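Local coordinates for probable spore coat polysaccharide biosynthesis protein E (Chromobacterium violaceum ATCC 12472, PDB 3G8R), which probably condenses phosphoenolpyruvate with an N-acylated sugar phosphate in the manner of N-acylneuraminate-9-phosphate synthases, and carries a bound zinc ion, at residues A[18-21]-A[22-26]; A[62-65]-A[66-69]; A[209-212]-A[213-216]; A[48-51]-A[52-56]. All blocks are in the same frame, centred on the assembly; numbering follows the deposited sequence.

Contact 1: A[18-21]-A[22-26]; sequences GNVE and HGVAL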
loop_
_atom_site.group_PDB
_atom_site.type_symbol
_atom_site.label_atom_id
_atom_site.label_comp_id
_atom_site.label_asym_id
_atom_site.label_seq_id
_atom_site.Cartn_x
_atom_site.Cartn_y
_atom_site.Cartn_z
ATOM N N GLY A 18 19.822 -31.112 5.869
ATOM C CA GLY A 18 20.655 -31.945 6.728
ATOM C C GLY A 18 22.153 -31.777 6.500
ATOM O O GLY A 18 22.972 -32.463 7.148
ATOM N N ASN A 19 22.525 -30.861 5.603
ATOM C CA ASN A 19 23.911 -30.753 5.132
ATOM C C ASN A 19 24.499 -29.354 5.339
ATOM O O ASN A 19 23.948 -28.401 4.818
ATOM C CB ASN A 19 23.981 -31.175 3.651
ATOM C CG ASN A 19 25.385 -31.071 3.062
ATOM O OD1 ASN A 19 26.224 -30.298 3.538
ATOM N ND2 ASN A 19 25.636 -31.832 1.995
ATOM N N VAL A 20 25.621 -29.245 6.062
ATOM C CA VAL A 20 26.245 -27.948 6.369
ATOM C C VAL A 20 26.983 -27.260 5.219
ATOM O O VAL A 20 26.815 -26.066 5.008
ATOM C CB VAL A 20 27.222 -28.037 7.550
ATOM C CG1 VAL A 20 28.086 -26.751 7.644
ATOM C CG2 VAL A 20 26.472 -28.278 8.833
ATOM N N GLU A 21 27.846 -27.996 4.527
ATOM C CA GLU A 21 28.493 -27.503 3.322
ATOM C C GLU A 21 27.403 -26.801 2.501
ATOM O O GLU A 21 27.546 -25.626 2.107
ATOM C CB GLU A 21 29.045 -28.702 2.546
ATOM C CG GLU A 21 30.494 -28.620 2.087
ATOM C CD GLU A 21 31.036 -29.997 1.647
ATOM O OE1 GLU A 21 30.693 -30.465 0.533
ATOM O OE2 GLU A 21 31.807 -30.612 2.423
ATOM N N HIS A 22 26.302 -27.520 2.273
ATOM C CA HIS A 22 25.130 -26.960 1.592
ATOM C C HIS A 22 24.306 -26.199 2.606
ATOM O O HIS A 22 23.673 -26.781 3.467
ATOM C CB HIS A 22 24.277 -28.080 0.985
ATOM C CG HIS A 22 23.107 -27.581 0.199
ATOM N ND1 HIS A 22 21.828 -27.529 0.717
ATOM C CD2 HIS A 22 23.029 -27.088 -1.061
ATOM C CE1 HIS A 22 21.013 -27.028 -0.195
ATOM N NE2 HIS A 22 21.715 -26.759 -1.284
ATOM N N GLY A 23 24.304 -24.895 2.541
ATOM C CA GLY A 23 23.799 -24.183 3.691
ATOM C C GLY A 23 24.849 -23.151 3.956
ATOM O O GLY A 23 24.546 -21.983 4.174
ATOM N N VAL A 24 26.102 -23.566 3.890
ATOM C CA VAL A 24 27.156 -22.579 3.695
ATOM C C VAL A 24 27.082 -22.040 2.250
ATOM O O VAL A 24 27.084 -20.826 2.035
ATOM C CB VAL A 24 28.535 -23.134 4.083
ATOM C CG1 VAL A 24 29.648 -22.346 3.422
ATOM C CG2 VAL A 24 28.681 -23.090 5.581
ATOM N N ALA A 25 26.949 -22.944 1.275
ATOM C CA ALA A 25 26.885 -22.545 -0.144
ATOM C C ALA A 25 25.638 -21.716 -0.475
ATOM O O ALA A 25 25.563 -21.055 -1.525
ATOM C CB ALA A 25 26.971 -23.761 -1.051
ATOM N N LEU A 26 24.688 -21.749 0.445
ATOM C CA LEU A 26 23.448 -21.087 0.282
ATOM C C LEU A 26 23.470 -19.716 0.913
ATOM O O LEU A 26 22.886 -18.792 0.353
ATOM C CB LEU A 26 22.355 -21.901 0.945
ATOM C CG LEU A 26 21.090 -21.093 1.235
ATOM C CD1 LEU A 26 20.343 -20.747 -0.067
ATOM C CD2 LEU A 26 20.214 -21.844 2.214
#

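Contact 2: A[62-65]-A[66-69]; sequences DDVK and YVKR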
loop_
_atom_site.group_PDB
_atom_site.type_symbol
_atom_site.label_atom_id
_atom_site.label_comp_id
_atom_site.label_asym_id
_atom_site.label_seq_id
_atom_site.Cartn_x
_atom_site.Cartn_y
_atom_site.Cartn_z
ATOM N N ASP A 62 5.907 -41.959 9.516
ATOM C CA ASP A 62 5.654 -41.071 8.398
ATOM C C ASP A 62 4.167 -40.984 8.023
ATOM O O ASP A 62 3.830 -40.486 6.967
ATOM C CB ASP A 62 6.523 -41.478 7.199
ATOM C CG ASP A 62 6.470 -40.464 6.043
ATOM O OD1 ASP A 62 6.475 -40.922 4.869
ATOM O OD2 ASP A 62 6.428 -39.221 6.292
ATOM N N ASP A 63 3.279 -41.467 8.892
ATOM C CA ASP A 63 1.845 -41.451 8.599
ATOM C C ASP A 63 1.262 -40.088 8.905
ATOM O O ASP A 63 0.076 -39.853 8.729
ATOM C CB ASP A 63 1.114 -42.515 9.407
ATOM C CG ASP A 63 1.335 -42.367 10.893
ATOM O OD1 ASP A 63 0.345 -42.150 11.621
ATOM O OD2 ASP A 63 2.501 -42.465 11.329
ATOM N N VAL A 64 2.114 -39.186 9.364
ATOM C CA VAL A 64 1.685 -37.855 9.750
ATOM C C VAL A 64 2.741 -36.855 9.257
ATOM O O VAL A 64 3.902 -37.223 9.037
ATOM C CB VAL A 64 1.434 -37.800 11.286
ATOM C CG1 VAL A 64 2.648 -37.235 12.053
ATOM C CG2 VAL A 64 0.204 -37.031 11.590
ATOM N N LYS A 65 2.334 -35.606 9.076
ATOM C CA LYS A 65 3.190 -34.592 8.499
ATOM C C LYS A 65 4.359 -34.207 9.389
ATOM O O LYS A 65 4.254 -34.205 10.634
ATOM C CB LYS A 65 2.354 -33.360 8.184
ATOM C CG LYS A 65 2.918 -32.493 7.077
ATOM C CD LYS A 65 1.864 -31.528 6.514
ATOM C CE LYS A 65 2.477 -30.597 5.458
ATOM N NZ LYS A 65 3.839 -31.126 5.102
ATOM N N TYR A 66 5.474 -33.890 8.729
ATOM C CA TYR A 66 6.655 -33.220 9.324
ATOM C C TYR A 66 7.622 -34.123 10.105
ATOM O O TYR A 66 8.843 -33.897 10.091
ATOM C CB TYR A 66 6.266 -32.012 10.185
ATOM C CG TYR A 66 5.562 -30.873 9.463
ATOM C CD1 TYR A 66 6.257 -30.021 8.587
ATOM C CD2 TYR A 66 4.210 -30.616 9.696
ATOM C CE1 TYR A 66 5.591 -28.946 7.932
ATOM C CE2 TYR A 66 3.539 -29.581 9.058
ATOM C CZ TYR A 66 4.222 -28.734 8.176
ATOM O OH TYR A 66 3.530 -27.684 7.562
ATOM N N VAL A 67 7.110 -35.135 10.789
ATOM C CA VAL A 67 8.007 -36.000 11.540
ATOM C C VAL A 67 9.235 -36.408 10.728
ATOM O O VAL A 67 10.358 -36.184 11.154
ATOM C CB VAL A 67 7.290 -37.243 12.039
ATOM C CG1 VAL A 67 8.252 -38.142 12.792
ATOM C CG2 VAL A 67 6.179 -36.834 12.918
ATOM N N LYS A 68 9.006 -36.998 9.561
ATOM C CA LYS A 68 10.077 -37.590 8.764
ATOM C C LYS A 68 10.987 -36.508 8.214
ATOM O O LYS A 68 12.230 -36.646 8.225
ATOM C CB LYS A 68 9.492 -38.415 7.611
ATOM C CG LYS A 68 10.494 -39.231 6.839
ATOM C CD LYS A 68 9.842 -40.045 5.749
ATOM C CE LYS A 68 10.717 -40.057 4.481
ATOM N NZ LYS A 68 10.958 -41.457 3.928
ATOM N N ARG A 69 10.368 -35.431 7.739
ATOM C CA ARG A 69 11.134 -34.308 7.218
ATOM C C ARG A 69 12.091 -33.790 8.310
ATOM O O ARG A 69 13.282 -33.570 8.031
ATOM C CB ARG A 69 10.204 -33.237 6.628
ATOM C CG ARG A 69 10.769 -31.834 6.568
ATOM C CD ARG A 69 11.628 -31.495 5.317
ATOM N NE ARG A 69 11.666 -30.027 5.147
ATOM C CZ ARG A 69 12.554 -29.327 4.430
ATOM N NH1 ARG A 69 13.549 -29.935 3.766
ATOM N NH2 ARG A 69 12.441 -27.993 4.393
HETATM O O HOH W 1 6.703 -37.169 8.363
#

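Contact 3: A[209-212]-A[213-216]; sequences EPIM and LAVA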
loop_
_atom_site.group_PDB
_atom_site.type_symbol
_atom_site.label_atom_id
_atom_site.label_comp_id
_atom_site.label_asym_id
_atom_site.label_seq_id
_atom_site.Cartn_x
_atom_site.Cartn_y
_atom_site.Cartn_z
ATOM N N GLU A 209 5.136 -8.593 -6.768
ATOM C CA GLU A 209 4.239 -7.518 -6.319
ATOM C C GLU A 209 3.877 -7.534 -4.836
ATOM O O GLU A 209 3.742 -6.480 -4.249
ATOM C CB GLU A 209 3.002 -7.362 -7.178
ATOM C CG GLU A 209 2.297 -8.637 -7.458
ATOM C CD GLU A 209 2.481 -9.071 -8.889
ATOM O OE1 GLU A 209 1.909 -8.386 -9.767
ATOM O OE2 GLU A 209 3.192 -10.094 -9.116
ATOM N N PRO A 210 3.726 -8.719 -4.223
ATOM C CA PRO A 210 3.315 -8.732 -2.815
ATOM C C PRO A 210 4.222 -7.907 -1.939
ATOM O O PRO A 210 3.741 -7.200 -1.083
ATOM C CB PRO A 210 3.391 -10.210 -2.414
ATOM C CG PRO A 210 3.131 -10.947 -3.633
ATOM C CD PRO A 210 3.738 -10.081 -4.789
ATOM N N ILE A 211 5.522 -7.969 -2.169
ATOM C CA ILE A 211 6.463 -7.140 -1.424
ATOM C C ILE A 211 6.213 -5.645 -1.616
ATOM O O ILE A 211 6.221 -4.870 -0.671
ATOM C CB ILE A 211 7.925 -7.561 -1.730
ATOM C CG1 ILE A 211 8.832 -7.049 -0.635
ATOM C CG2 ILE A 211 8.387 -7.164 -3.150
ATOM C CD1 ILE A 211 8.295 -7.346 0.761
HETATM N N MSE A 212 5.937 -5.219 -2.831
HETATM C CA MSE A 212 5.688 -3.816 -3.025
HETATM C C MSE A 212 4.431 -3.435 -2.229
HETATM O O MSE A 212 4.419 -2.499 -1.407
HETATM C CB MSE A 212 5.516 -3.519 -4.501
HETATM C CG MSE A 212 6.509 -4.191 -5.439
HETATM SE SE MSE A 212 6.537 -3.276 -6.957
HETATM C CE MSE A 212 7.041 -4.568 -8.064
ATOM N N LEU A 213 3.371 -4.198 -2.431
ATOM C CA LEU A 213 2.143 -4.012 -1.667
ATOM C C LEU A 213 2.434 -3.994 -0.175
ATOM O O LEU A 213 1.786 -3.277 0.587
ATOM C CB LEU A 213 1.195 -5.129 -2.002
ATOM C CG LEU A 213 0.100 -4.787 -2.992
ATOM C CD1 LEU A 213 0.581 -3.994 -4.149
ATOM C CD2 LEU A 213 -0.552 -6.062 -3.444
ATOM N N ALA A 214 3.438 -4.770 0.228
ATOM C CA ALA A 214 3.720 -4.951 1.632
ATOM C C ALA A 214 4.412 -3.705 2.147
ATOM O O ALA A 214 4.077 -3.182 3.197
ATOM C CB ALA A 214 4.583 -6.184 1.846
ATOM N N VAL A 215 5.375 -3.221 1.380
ATOM C CA VAL A 215 6.106 -2.047 1.786
ATOM C C VAL A 215 5.151 -0.891 1.892
ATOM O O VAL A 215 5.244 -0.070 2.812
ATOM C CB VAL A 215 7.121 -1.699 0.757
ATOM C CG1 VAL A 215 7.705 -0.334 1.063
ATOM C CG2 VAL A 215 8.174 -2.758 0.756
ATOM N N ALA A 216 4.212 -0.863 0.948
ATOM C CA ALA A 216 3.340 0.304 0.779
ATOM C C ALA A 216 2.496 0.365 1.976
ATOM O O ALA A 216 2.067 1.420 2.375
ATOM C CB ALA A 216 2.467 0.187 -0.440
#

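Contact 4: A[48-51]-A[52-56]; sequences RNLD and TFIHS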
loop_
_atom_site.group_PDB
_atom_site.type_symbol
_atom_site.label_atom_id
_atom_site.label_comp_id
_atom_site.label_asym_id
_atom_site.label_seq_id
_atom_site.Cartn_x
_atom_site.Cartn_y
_atom_site.Cartn_z
ATOM N N ARG A 48 14.934 -27.004 16.932
ATOM C CA ARG A 48 14.176 -28.022 17.660
ATOM C C ARG A 48 15.161 -29.000 18.310
ATOM O O ARG A 48 16.105 -29.461 17.665
ATOM C CB ARG A 48 13.277 -28.811 16.715
ATOM C CG ARG A 48 12.112 -28.025 16.129
ATOM C CD ARG A 48 11.371 -28.835 15.049
ATOM N NE ARG A 48 10.353 -28.017 14.415
ATOM C CZ ARG A 48 10.593 -27.162 13.430
ATOM N NH1 ARG A 48 11.820 -27.018 12.950
ATOM N NH2 ARG A 48 9.601 -26.460 12.917
ATOM N N ASN A 49 14.946 -29.308 19.584
ATOM C CA ASN A 49 15.715 -30.329 20.257
ATOM C C ASN A 49 15.076 -31.639 19.921
ATOM O O ASN A 49 14.177 -32.103 20.625
ATOM C CB ASN A 49 15.685 -30.120 21.760
ATOM C CG ASN A 49 16.787 -30.843 22.444
ATOM O OD1 ASN A 49 16.560 -31.875 23.082
ATOM N ND2 ASN A 49 18.019 -30.325 22.290
ATOM N N LEU A 50 15.538 -32.222 18.819
ATOM C CA LEU A 50 14.856 -33.351 18.209
ATOM C C LEU A 50 14.667 -34.546 19.132
ATOM O O LEU A 50 13.698 -35.295 18.977
ATOM C CB LEU A 50 15.514 -33.735 16.891
ATOM C CG LEU A 50 14.639 -33.516 15.639
ATOM C CD1 LEU A 50 14.160 -32.088 15.443
ATOM C CD2 LEU A 50 15.381 -33.988 14.398
ATOM N N ASP A 51 15.580 -34.684 20.106
ATOM C CA ASP A 51 15.469 -35.664 21.215
ATOM C C ASP A 51 14.165 -35.567 22.008
ATOM O O ASP A 51 13.456 -36.570 22.155
ATOM C CB ASP A 51 16.640 -35.512 22.196
ATOM C CG ASP A 51 17.936 -36.179 21.702
ATOM O OD1 ASP A 51 17.878 -37.063 20.793
ATOM O OD2 ASP A 51 19.015 -35.815 22.254
ATOM N N THR A 52 13.886 -34.366 22.522
ATOM C CA THR A 52 12.700 -34.084 23.316
ATOM C C THR A 52 11.493 -33.835 22.410
ATOM O O THR A 52 10.362 -34.215 22.727
ATOM C CB THR A 52 12.898 -32.821 24.221
ATOM O OG1 THR A 52 13.406 -31.735 23.439
ATOM C CG2 THR A 52 13.873 -33.089 25.361
ATOM N N PHE A 53 11.748 -33.197 21.273
ATOM C CA PHE A 53 10.696 -32.577 20.511
ATOM C C PHE A 53 9.824 -33.557 19.794
ATOM O O PHE A 53 8.602 -33.371 19.713
ATOM C CB PHE A 53 11.264 -31.601 19.492
ATOM C CG PHE A 53 10.219 -30.767 18.838
ATOM C CD1 PHE A 53 9.786 -31.068 17.551
ATOM C CD2 PHE A 53 9.632 -29.721 19.523
ATOM C CE1 PHE A 53 8.798 -30.314 16.931
ATOM C CE2 PHE A 53 8.649 -28.949 18.933
ATOM C CZ PHE A 53 8.223 -29.241 17.621
ATOM N N ILE A 54 10.452 -34.574 19.224
ATOM C CA ILE A 54 9.704 -35.623 18.564
ATOM C C ILE A 54 9.474 -36.700 19.590
ATOM O O ILE A 54 10.411 -37.311 20.106
ATOM C CB ILE A 54 10.432 -36.183 17.341
ATOM C CG1 ILE A 54 10.739 -35.040 16.353
ATOM C CG2 ILE A 54 9.613 -37.354 16.741
ATOM C CD1 ILE A 54 11.068 -35.470 14.910
ATOM N N HIS A 55 8.214 -36.917 19.898
ATOM C CA HIS A 55 7.889 -37.821 20.961
ATOM C C HIS A 55 8.227 -39.275 20.619
ATOM O O HIS A 55 8.067 -39.710 19.470
ATOM C CB HIS A 55 6.428 -37.690 21.326
ATOM C CG HIS A 55 6.078 -38.410 22.580
ATOM N ND1 HIS A 55 5.455 -39.636 22.577
ATOM C CD2 HIS A 55 6.316 -38.106 23.874
ATOM C CE1 HIS A 55 5.286 -40.042 23.819
ATOM N NE2 HIS A 55 5.801 -39.131 24.625
ATOM N N SER A 56 8.674 -40.021 21.626
ATOM C CA SER A 56 8.923 -41.447 21.460
ATOM C C SER A 56 7.898 -42.086 20.511
ATOM O O SER A 56 8.286 -42.782 19.563
ATOM C CB SER A 56 8.894 -42.158 22.800
ATOM O OG SER A 56 9.576 -41.402 23.787
#

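Contact 1: A[18-21]-A[22-26]
Asn19 and His22 meet in a local N-terminal capping contact, where the loop after strand 7-11 turns into helix 21-33. The side chain of Asn19 folds back over the entering turn, and its OD1 accepts from the backbone N of His22 at 3.1 Å. The N-H points almost straight at the oxygen (170°), yet the nitrogen sits well above the plane of the amide, 65° out of it, rather than on a lone pair. With CG anti to the backbone N (chi1 179°), the Asn19 carboxamide lies beside the start of the helix; its CG packs 3.8 Å from His22 CB, and the two side chains cross at about a right angle. Tyr233 lies against both partners: its hydroxyl makes a weak hydrogen bond with Asn19 ND2, and its ring meets the His22 imidazole. This is the first helix of the closed eight-stranded parallel barrel, a TIM-type barrel as expected for the NeuB family. Where the helix begins, Val24 N bonds to Val20 O at 2.8 Å and Ala25 N to Glu21 O at 2.9 Å. Val20 and Val24, one turn apart, set their methyls in loose van der Waals contact, CG1 of Val20 lying 4.2 Å from CG2 of Val24. Helix 77-89 packs against this pair, Gln79 touching Val20 while Leu83 and Glu86 touch Val24. The imidazole of His22, buried, has weak hydrogen bonds at both nitrogens, ND1 with the carbonyl O of His16 and NE2 with that of Leu228.

Contact 2: A[62-65]-A[66-69]
A single water gathers the turn between Asp62 and Lys68: it donates to Asp62 OD2 and to the backbone O of Val64, each at 2.9 Å, and accepts from Lys68 N at 2.6 Å. It links a carboxylate and a carbonyl of the loop to an N-H in the first turn of helix 67-72, between the second and third strands of the NeuB-type barrel. Tyr66 occupies the N-cap position of that helix, and the backbone adds a weak bond from Val67 N to Lys65 O at 3.0 Å. The Lys65 side chain runs extended over one face of the Tyr66 ring, bending only at its last torsion (chi4 12°). This course lays CG against the ring as a CH-pi contact near its rim, 3.8 Å from the centroid, and brings NZ over the same ring in a cation-pi contact at 4.1 Å, 18° off the normal. The nearest atom of the tyrosine side chain is about 9 Å from the zinc ion at His202 and His225, so it is no ligand. On the exposed side the aliphatic part of Lys68 passes across the Asp62 carboxylate at a slant, CD nearest to CG; NZ has a weak, long ion pair with Glu72. From the second subunit, Ser277 packs on Tyr66, and Pro304 and Phe303 on Val64 and Val67, where Val64 CG1 meets Val67 CG2 at 3.7 Å.

Contact 3: A[209-212]-A[213-216]
Backbone hydrogen bonds tie Glu209, Pro210, Ile211 and Met212 to the turn that follows them in helix 209-216, the helix of the beta-alpha-beta unit between barrel strands 196-201 and 221-225. Leu213 N reaches Glu209 O at 2.9 Å and nearly straight (169°), Val215 N reaches Ile211 O at 2.8 Å, and Ala216 N reaches Met212 O at 2.9 Å. Ala214 N is shared between two acceptors, Pro210 O and Ile211 O, through weak, bent bonds, so that one N-H is split between the i-4 and i-3 carbonyls.

Apolar contacts join the helix to its neighbours. On the barrel side, Phe222 of strand 221-225 touches Ile211, Ala214 and Val215. Helix 242-259 closes another flank, with Trp248 and Ala251 on Ile211, Ala255 on Met212 and Leu256 on Val215.

Contacts with the second subunit form a third group. Met212, a selenomethionine in the crystal, packs on Leu213 of the second subunit, and Leu213 packs in turn on Met212 there, a reciprocal pairing in the dimer interface. Ala216 O also accepts from Lys186 NZ of that subunit.

Within the helix itself the side-chain touch comes from Ile211. Its CG1 branch is anti to the backbone N (chi1 -161°), and the bend at chi2 (48°) turns CD1 toward the next turn, 4.0 Å from Ala214 CB.

Contact 4: A[48-51]-A[52-56]
Arg48 and Phe53 form the close-packed side of this short helical turn, which follows the second barrel strand, 40-47. The arginine chain is extended from CG to NE and crosses one face of the phenyl ring: CG stands over the ring centre as a CH-pi contact, 4.1 Å from the centroid, and CD comes to 3.5 Å from CE1. The guanidinium presents its edge to CE1, its plane 71° from that of the ring, and is held by a hydrogen bond from NH1 to Gln46 OE1 and a cation-pi contact with Phe99. Phe303 of the second subunit stacks on the Phe53 ring. Leu50 and Ile54 lie side by side, CG of Leu50 4.1 Å from CD1 of Ile54.

The solvent side, by contrast, carries the exposed polar residues Asp51 and Thr52. Asp51 turns its carboxylate outward to a salt bridge with Arg74. Thr52 OG1 lies 2.9 Å from the backbone O of the N-cap residue Asn49 and 3.2 Å from its side-chain OD1. Asn49 O is held chiefly by Phe53 N at 2.7 Å, with a weaker bond from Thr52 N, and Ile54 N gives a weak bond to Leu50 O.

The Phe53 N bond probably helps keep the ring against the arginine chain; together with Gln46 and Phe99, the ring would orient a guanidinium near the zinc site, nearest atoms about 8 Å apart.

In the fold
Along the chain the order is contact 1, contact 4, contact 2, contact 3, all on the helices and loops that surround the eight-stranded parallel barrel. Contacts 4 and 2 are neighbours, their centres 13 Å apart, and touch where Ile54 CD1 packs 3.9 Å from Val67 O; both lie between strands 40-47 and 93-98. Contact 1, after the first strand, has its centre 23 Å from each of them. Contact 3 lies 30 to 37 Å from the others between centres. The chain is the NeuB barrel plus SAF part of a longer protein: Phe303 of the second subunit, in its SAF range, packs on contacts 2 and 4, while contact 3 meets that subunit's barrel helices.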